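Local coordinates for VAL-1 (Chlorella virus, PDB 3GNE), which cleaves alginate as a family 14 polysaccharide lyase, with a pH-dependent mode of action, at residues A113-M118 and I202-S207; V125-Y130 and G186-I191. One frame throughout, in Å; residues are numbered along the deposited sequence. Where two conformers were deposited one is given.

Contact 1 of 2, residues A113-M118 and I202-S207; sequences ASNRIM and INWSRS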
ATOM      1  N   ALA A 113       7.910  -9.881  -3.298  1.00  7.93           N
ATOM      2  CA  ALA A 113       6.739  -9.897  -2.419  1.00  7.89           C
ATOM      3  C   ALA A 113       6.219  -8.483  -2.295  1.00  7.71           C
ATOM      4  O   ALA A 113       6.890  -7.511  -2.647  1.00  8.23           O
ATOM      5  CB  ALA A 113       7.113 -10.395  -1.015  1.00  8.83           C
ATOM      6  N   SER A 114       4.997  -8.354  -1.770  1.00  7.50           N
ATOM      7  CA  SER A 114       4.484  -6.992  -1.557  1.00  7.60           C
ATOM      8  C   SER A 114       3.562  -6.987  -0.321  1.00  7.42           C
ATOM      9  O   SER A 114       2.942  -8.006   0.044  1.00  8.52           O
ATOM     10  CB  SER A 114       3.735  -6.407  -2.767  1.00  8.55           C
ATOM     11  OG  SER A 114       2.594  -7.251  -3.008  1.00  8.66           O
ATOM     12  N   ASN A 115       3.529  -5.788   0.286  1.00  8.04           N
ATOM     13  CA  ASN A 115       2.777  -5.532   1.522  1.00  8.17           C
ATOM     14  C   ASN A 115       1.963  -4.275   1.298  1.00  7.27           C
ATOM     15  O   ASN A 115       2.582  -3.204   1.258  1.00  9.28           O
ATOM     16  CB  ASN A 115       3.773  -5.337   2.683  1.00  8.37           C
ATOM     17  CG  ASN A 115       3.099  -5.425   4.032  1.00  8.65           C
ATOM     18  OD1 ASN A 115       2.010  -6.021   4.098  1.00  9.19           O
ATOM     19  ND2 ASN A 115       3.703  -4.837   5.054  1.00  9.94           N
ATOM     20  N   ARG A 116       0.651  -4.396   1.104  1.00  7.17           N
ATOM     21  CA  ARG A 116      -0.137  -3.235   0.741  1.00  8.19           C
ATOM     22  C   ARG A 116      -1.310  -3.042   1.687  1.00  7.60           C
ATOM     23  O   ARG A 116      -1.785  -3.973   2.317  1.00  8.67           O
ATOM     24  CB  ARG A 116      -0.702  -3.384  -0.667  1.00  7.64           C
ATOM     25  CG  ARG A 116       0.368  -3.163  -1.742  1.00  8.10           C
ATOM     26  CD  ARG A 116      -0.257  -3.193  -3.163  1.00  8.31           C
ATOM     27  NE  ARG A 116      -0.606  -4.628  -3.440  1.00  7.58           N
ATOM     28  CZ  ARG A 116      -1.283  -5.039  -4.508  1.00  6.36           C
ATOM     29  NH1 ARG A 116      -1.737  -4.135  -5.404  1.00  8.08           N
ATOM     30  NH2 ARG A 116      -1.544  -6.339  -4.733  1.00  7.60           N
ATOM     31  N   ILE A 117      -1.792  -1.797   1.720  1.00  7.74           N
ATOM     32  CA  ILE A 117      -3.066  -1.500   2.347  1.00  6.99           C
ATOM     33  C   ILE A 117      -4.171  -1.610   1.318  1.00  7.62           C
ATOM     34  O   ILE A 117      -4.062  -1.018   0.199  1.00  7.33           O
ATOM     35  CB  ILE A 117      -3.056  -0.037   2.868  1.00  7.56           C
ATOM     36  CG1 ILE A 117      -2.088   0.136   4.044  1.00  8.12           C
ATOM     37  CG2 ILE A 117      -4.481   0.390   3.212  1.00  8.69           C
ATOM     38  CD1 ILE A 117      -2.527  -0.543   5.348  1.00  9.58           C
ATOM     39  N   MET A 118      -5.240  -2.315   1.669  0.50  7.31           N
ATOM     40  CA  MET A 118      -6.500  -2.228   0.954  0.50  6.59           C
ATOM     41  C   MET A 118      -7.585  -1.672   1.883  0.50  7.28           C
ATOM     42  O   MET A 118      -7.623  -1.951   3.072  0.50  5.98           O
ATOM     43  CB  MET A 118      -7.035  -3.581   0.487  0.50  8.00           C
ATOM     44  CG  MET A 118      -6.402  -4.022  -0.841  0.50  7.62           C
ATOM     45  SD  MET A 118      -7.111  -5.609  -1.379  0.50  9.47           S
ATOM     46  CE  MET A 118      -8.774  -5.138  -1.850  0.50  7.14           C
ATOM     47  N   ILE A 202       6.653 -13.907   9.306  1.00 12.72           N
ATOM     48  CA  ILE A 202       6.574 -13.891   7.843  1.00 13.22           C
ATOM     49  C   ILE A 202       7.923 -14.127   7.211  1.00 13.85           C
ATOM     50  O   ILE A 202       8.932 -13.591   7.687  1.00 13.34           O
ATOM     51  CB  ILE A 202       6.139 -12.478   7.382  1.00 12.51           C
ATOM     52  CG1 ILE A 202       4.785 -12.079   7.999  1.00 11.97           C
ATOM     53  CG2 ILE A 202       6.103 -12.429   5.876  1.00 11.77           C
ATOM     54  CD1 ILE A 202       4.440 -10.632   7.785  1.00 11.16           C
ATOM     55  N   ASN A 203       7.987 -14.928   6.166  1.00 13.11           N
ATOM     56  CA  ASN A 203       9.167 -14.925   5.278  1.00 12.06           C
ATOM     57  C   ASN A 203       8.915 -13.927   4.139  1.00 11.30           C
ATOM     58  O   ASN A 203       8.072 -14.176   3.278  1.00 12.86           O
ATOM     59  CB  ASN A 203       9.494 -16.301   4.741  1.00 13.08           C
ATOM     60  CG  ASN A 203      10.478 -17.123   5.552  1.00 13.22           C
ATOM     61  OD1 ASN A 203      10.566 -18.330   5.287  1.00 16.60           O
ATOM     62  ND2 ASN A 203      11.193 -16.546   6.481  1.00 12.48           N
ATOM     63  N   TRP A 204       9.653 -12.824   4.135  1.00 10.59           N
ATOM     64  CA  TRP A 204       9.483 -11.839   3.058  1.00  9.93           C
ATOM     65  C   TRP A 204      10.347 -12.120   1.861  1.00 10.72           C
ATOM     66  O   TRP A 204       9.993 -11.681   0.746  1.00 10.47           O
ATOM     67  CB  TRP A 204       9.789 -10.454   3.608  1.00 10.78           C
ATOM     68  CG  TRP A 204       8.689  -9.826   4.397  1.00  9.83           C
ATOM     69  CD1 TRP A 204       8.685  -9.458   5.702  1.00 10.71           C
ATOM     70  CD2 TRP A 204       7.360  -9.481   3.870  1.00  8.84           C
ATOM     71  NE1 TRP A 204       7.475  -8.910   6.032  1.00 11.37           N
ATOM     72  CE2 TRP A 204       6.647  -8.914   4.936  1.00 10.22           C
ATOM     73  CE3 TRP A 204       6.769  -9.615   2.622  1.00  9.30           C
ATOM     74  CZ2 TRP A 204       5.336  -8.459   4.821  1.00 10.65           C
ATOM     75  CZ3 TRP A 204       5.463  -9.176   2.457  1.00 10.45           C
ATOM     76  CH2 TRP A 204       4.783  -8.613   3.553  1.00 11.31           C
ATOM     77  N   SER A 205      11.488 -12.827   2.001  1.00 11.54           N
ATOM     78  CA  SER A 205      12.268 -13.130   0.808  1.00 11.05           C
ATOM     79  C   SER A 205      13.119 -14.356   1.127  1.00 11.86           C
ATOM     80  O   SER A 205      13.329 -14.735   2.244  1.00 13.14           O
ATOM     81  CB  SER A 205      13.171 -11.971   0.322  1.00 12.12           C
ATOM     82  OG  SER A 205      14.368 -11.920   1.119  1.00 12.51           O
ATOM     83  N   ARG A 206      13.630 -14.890  -0.009  1.00 11.03           N
ATOM     84  CA  ARG A 206      14.412 -16.126   0.105  0.50 12.80           C
ATOM     85  C   ARG A 206      15.906 -15.930   0.298  1.00 13.47           C
ATOM     86  O   ARG A 206      16.606 -16.927   0.530  1.00 16.54           O
ATOM     87  CB  ARG A 206      14.146 -16.934  -1.179  0.50 13.12           C
ATOM     88  CG  ARG A 206      14.897 -16.315  -2.362  0.50 16.92           C
ATOM     89  CD  ARG A 206      15.193 -17.394  -3.377  0.50 20.45           C
ATOM     90  NE  ARG A 206      14.081 -18.259  -3.680  0.50 22.28           N
ATOM     91  CZ  ARG A 206      13.975 -19.577  -3.662  0.50 28.29           C
ATOM     92  NH1 ARG A 206      14.969 -20.401  -3.324  0.50 28.70           N
ATOM     93  NH2 ARG A 206      12.806 -20.106  -4.002  0.50 25.87           N
ATOM     94  N   SER A 207      16.416 -14.702   0.204  1.00 14.20           N
ATOM     95  CA  SER A 207      17.858 -14.552   0.331  1.00 15.40           C
ATOM     96  C   SER A 207      18.167 -13.103   0.700  1.00 14.03           C
ATOM     97  O   SER A 207      17.377 -12.191   0.497  1.00 14.61           O
ATOM     98  CB  SER A 207      18.499 -15.052  -0.967  1.00 21.33           C
ATOM     99  OG  SER A 207      18.024 -14.334  -2.066  1.00 25.27           O
TER
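The indole of W204, on the loop that follows strand 195-202, reaches across to strand 112-119 and meets A113, S114 and N115 with its six-membered ring. Van der Waals packing does the joining, for no hydrogen bond runs between the segments. A113 CB lies at the ring edge, in its plane, 3.7 Å from W204 CE3, and also packs against the loop backbone, 3.6 Å from W204 O. At the same edge, W204 CZ3 comes to 3.7 Å from the backbone oxygen S114 O. The N115 side chain comes in obliquely, N115 CB lying 3.5 Å from W204 CH2; the two side chains cross at about a right angle, with amide and ring planes 49° apart. With CG anti to the backbone N (chi1 -165°), the amide carbon also comes close, N115 CG to W204 CH2 3.6 Å. I202, at the end of strand 195-202, lays CG2 over the centre of one indole face, 3.6 Å above it.

The polar groups bond elsewhere: W204 NE1 donates to E187 O, and N115 ND2 to T172 OG1 and S188 OG, all on the other sheet, while S114 OG bonds to A103 O. The ring therefore wedges between the sheets with its N-H satisfied by E187 O, a bond that helps set its orientation, and the amide of N115 joins a small polar group with T172 and S188 between the sheets.

Contact 2 of 2, residues V125-Y130 and G186-I191; sequences VIDYIY and GESYVI
Face-to-face packing of two antiparallel sheets, the hallmark of the concanavalin-like beta-sandwich, brings V125 and D127 of strand 125-130 against S188 and V190 of strand 186-192. The polar link is a hydrogen bond of 2.7 Å from S188 OG to D127 OD2. It reaches the carboxylate from above, 38° out of its plane. The serine hydroxyl stands anti to its backbone N (chi1 179°), which extends it across the gap, and it also accepts from N115 ND2 on strand 112-119.

In this jelly-roll architecture alternate residues of a strand face the interior, and here V125 and D127 point inward from one sheet, S188 and V190 from the other. The segments run at 155°, nearly antiparallel, with axes 7.7 Å apart, so side chains and not backbones bridge the space. V190 meets two partners with separate branches: CG2 packs on D127 CB at 3.7 Å, while CG1 lies 4.1 Å from V125 CG1. The buried carboxylate has the V190 CG2 methyl beside it, and the serine hydroxyl probably offsets part of the cost of burial. On the outward side of strand 125-130, Y128 OH and Y130 OH hydrogen-bond a citrate anion, probably from the crystallisation liquor.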
ATOM      1  N   VAL A 125     -10.361  -1.834   6.595  1.00  8.93           N
ATOM      2  CA  VAL A 125      -8.987  -1.854   6.143  1.00  8.13           C
ATOM      3  C   VAL A 125      -8.452  -3.248   6.356  1.00  8.29           C
ATOM      4  O   VAL A 125      -8.800  -3.891   7.354  1.00  9.11           O
ATOM      5  CB  VAL A 125      -8.131  -0.791   6.882  1.00  9.03           C
ATOM      6  CG1 VAL A 125      -6.643  -0.854   6.495  1.00 11.23           C
ATOM      7  CG2 VAL A 125      -8.684   0.598   6.581  1.00 10.27           C
ATOM      8  N   ILE A 126      -7.573  -3.671   5.449  1.00  8.16           N
ATOM      9  CA  ILE A 126      -6.769  -4.880   5.680  1.00  8.46           C
ATOM     10  C   ILE A 126      -5.349  -4.616   5.223  1.00  8.30           C
ATOM     11  O   ILE A 126      -5.043  -3.754   4.423  1.00  9.11           O
ATOM     12  CB  ILE A 126      -7.285  -6.116   4.900  1.00  8.24           C
ATOM     13  CG1 ILE A 126      -7.422  -5.819   3.405  1.00  8.92           C
ATOM     14  CG2 ILE A 126      -8.612  -6.607   5.474  1.00  9.43           C
ATOM     15  CD1 ILE A 126      -7.569  -7.077   2.544  1.00  9.69           C
ATOM     16  N   ASP A 127      -4.430  -5.445   5.793  1.00  8.26           N
ATOM     17  CA  ASP A 127      -3.130  -5.694   5.228  1.00  8.06           C
ATOM     18  C   ASP A 127      -3.299  -6.682   4.073  1.00  8.83           C
ATOM     19  O   ASP A 127      -4.088  -7.605   4.206  1.00 10.10           O
ATOM     20  CB  ASP A 127      -2.242  -6.300   6.322  1.00  8.33           C
ATOM     21  CG  ASP A 127      -0.783  -6.306   5.997  1.00  9.38           C
ATOM     22  OD1 ASP A 127      -0.381  -5.679   4.967  1.00  9.69           O
ATOM     23  OD2 ASP A 127      -0.029  -6.980   6.696  1.00 12.75           O
ATOM     24  N   TYR A 128      -2.603  -6.493   2.972  1.00  7.70           N
ATOM     25  CA  TYR A 128      -2.818  -7.323   1.786  1.00  7.84           C
ATOM     26  C   TYR A 128      -1.451  -7.725   1.208  1.00  7.03           C
ATOM     27  O   TYR A 128      -0.709  -6.870   0.714  1.00  7.63           O
ATOM     28  CB  TYR A 128      -3.636  -6.518   0.795  1.00  7.85           C
ATOM     29  CG  TYR A 128      -4.093  -7.303  -0.413  1.00  7.87           C
ATOM     30  CD1 TYR A 128      -4.961  -8.407  -0.251  1.00  8.17           C
ATOM     31  CD2 TYR A 128      -3.667  -6.928  -1.692  1.00  7.21           C
ATOM     32  CE1 TYR A 128      -5.394  -9.151  -1.348  1.00  9.26           C
ATOM     33  CE2 TYR A 128      -4.132  -7.653  -2.794  1.00  8.57           C
ATOM     34  CZ  TYR A 128      -4.979  -8.754  -2.635  1.00  9.04           C
ATOM     35  OH  TYR A 128      -5.452  -9.484  -3.691  1.00 10.04           O
ATOM     36  N   ILE A 129      -1.134  -8.983   1.319  1.00  7.74           N
ATOM     37  CA  ILE A 129       0.221  -9.477   1.065  1.00  7.58           C
ATOM     38  C   ILE A 129       0.256 -10.413  -0.123  1.00  7.53           C
ATOM     39  O   ILE A 129      -0.519 -11.374  -0.177  1.00  7.78           O
ATOM     40  CB  ILE A 129       0.751 -10.210   2.327  1.00  8.41           C
ATOM     41  CG1 ILE A 129       0.787  -9.232   3.501  1.00  9.36           C
ATOM     42  CG2 ILE A 129       2.138 -10.834   2.038  1.00 10.38           C
ATOM     43  CD1 ILE A 129       1.305  -9.846   4.811  1.00 11.64           C
ATOM     44  N   TYR A 130       1.207 -10.222  -1.028  1.00  7.19           N
ATOM     45  CA  TYR A 130       1.575 -11.222  -2.026  1.00  7.16           C
ATOM     46  C   TYR A 130       2.929 -11.776  -1.570  1.00  7.45           C
ATOM     47  O   TYR A 130       3.930 -11.016  -1.643  1.00  8.55           O
ATOM     48  CB  TYR A 130       1.744 -10.624  -3.414  1.00  8.19           C
ATOM     49  CG  TYR A 130       0.514 -10.611  -4.308  1.00  8.32           C
ATOM     50  CD1 TYR A 130      -0.614  -9.830  -4.006  1.00  8.27           C
ATOM     51  CD2 TYR A 130       0.511 -11.321  -5.501  1.00  9.03           C
ATOM     52  CE1 TYR A 130      -1.724  -9.823  -4.865  1.00  7.88           C
ATOM     53  CE2 TYR A 130      -0.598 -11.314  -6.331  1.00  8.72           C
ATOM     54  CZ  TYR A 130      -1.703 -10.564  -6.016  1.00  8.71           C
ATOM     55  OH  TYR A 130      -2.769 -10.588  -6.902  1.00  8.51           O
ATOM     56  N   GLY A 186       9.950 -12.273   9.890  1.00 12.80           N
ATOM     57  CA  GLY A 186       9.551 -10.987   9.288  1.00 14.47           C
ATOM     58  C   GLY A 186       8.236 -10.570   9.903  1.00 13.07           C
ATOM     59  O   GLY A 186       7.503 -11.319  10.545  1.00 12.37           O
ATOM     60  N   GLU A 187       7.899  -9.300   9.718  1.00 11.67           N
ATOM     61  CA  GLU A 187       6.723  -8.726  10.325  1.00 11.83           C
ATOM     62  C   GLU A 187       6.046  -7.742   9.373  1.00 10.67           C
ATOM     63  O   GLU A 187       6.661  -7.228   8.426  1.00 11.05           O
ATOM     64  CB  GLU A 187       7.091  -7.908  11.586  1.00 14.71           C
ATOM     65  CG  GLU A 187       7.852  -8.706  12.608  1.00 15.29           C
ATOM     66  CD  GLU A 187       8.127  -7.936  13.878  1.00 20.98           C
ATOM     67  OE1 GLU A 187       7.737  -6.746  13.996  1.00 22.92           O
ATOM     68  OE2 GLU A 187       8.781  -8.491  14.798  1.00 23.56           O
ATOM     69  N   SER A 188       4.788  -7.480   9.693  1.00 10.36           N
ATOM     70  CA  SER A 188       4.028  -6.419   9.047  1.00 10.34           C
ATOM     71  C   SER A 188       3.182  -5.736  10.099  1.00  9.79           C
ATOM     72  O   SER A 188       2.785  -6.356  11.059  1.00 10.99           O
ATOM     73  CB  SER A 188       3.098  -7.044   7.997  1.00 11.36           C
ATOM     74  OG  SER A 188       2.356  -5.973   7.391  1.00 10.56           O
ATOM     75  N   TYR A 189       2.903  -4.449   9.932  1.00 10.61           N
ATOM     76  CA  TYR A 189       1.885  -3.870  10.823  1.00 10.07           C
ATOM     77  C   TYR A 189       1.085  -2.850  10.035  1.00 10.71           C
ATOM     78  O   TYR A 189       1.556  -2.278   9.031  1.00 10.66           O
ATOM     79  CB  TYR A 189       2.527  -3.285  12.065  1.00 11.21           C
ATOM     80  CG  TYR A 189       3.359  -2.023  12.039  1.00 11.61           C
ATOM     81  CD1 TYR A 189       2.900  -0.718  11.735  1.00 12.28           C
ATOM     82  CD2 TYR A 189       4.714  -2.100  12.405  1.00 12.59           C
ATOM     83  CE1 TYR A 189       3.692   0.397  11.743  1.00 11.42           C
ATOM     84  CE2 TYR A 189       5.525  -0.967  12.447  1.00 12.78           C
ATOM     85  CZ  TYR A 189       5.018   0.277  12.118  1.00 12.56           C
ATOM     86  OH  TYR A 189       5.854   1.368  12.173  1.00 12.60           O
ATOM     87  N   VAL A 190      -0.125  -2.607  10.492  1.00 10.36           N
ATOM     88  CA  VAL A 190      -1.034  -1.630   9.924  1.00  9.54           C
ATOM     89  C   VAL A 190      -1.512  -0.790  11.089  1.00  9.07           C
ATOM     90  O   VAL A 190      -1.842  -1.320  12.148  1.00 11.68           O
ATOM     91  CB  VAL A 190      -2.233  -2.286   9.219  1.00  9.97           C
ATOM     92  CG1 VAL A 190      -3.278  -1.235   8.841  1.00 10.65           C
ATOM     93  CG2 VAL A 190      -1.704  -3.035   7.989  1.00 11.26           C
ATOM     94  N   ILE A 191      -1.529   0.520  10.834  1.00 10.11           N
ATOM     95  CA  ILE A 191      -2.123   1.453  11.777  1.00 10.81           C
ATOM     96  C   ILE A 191      -3.212   2.234  11.051  1.00 10.40           C
ATOM     97  O   ILE A 191      -2.967   2.742   9.973  1.00 11.38           O
ATOM     98  CB  ILE A 191      -1.093   2.436  12.398  1.00 11.45           C
ATOM     99  CG1 ILE A 191       0.111   1.759  13.000  1.00 13.13           C
ATOM    100  CG2 ILE A 191      -1.810   3.244  13.468  1.00 18.66           C
ATOM    101  CD1 ILE A 191       1.189   2.719  13.475  1.00 15.34           C
TER

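Overall arrangement
Both contacts are buried and tie the same two layers of the sandwich: strands 112-119 and 125-130 are neighbours in one sheet, while strand 186-192 and the loop leading out of strand 195-202 belong to the other side. Their centres lie about 9 Å apart, and along the chain contact 2 is nested within the loop closed by contact 1. Backbone hydrogen bonding probably joins them directly, R116 O with Y128 N at 2.7 Å and G186 N with I202 O at 2.8 Å. Contact 1 inserts an aromatic ring from a loop and rests on van der Waals contact, with no hydrogen bond between its segments; contact 2 sets strand against strand and adds a serine-carboxylate bond.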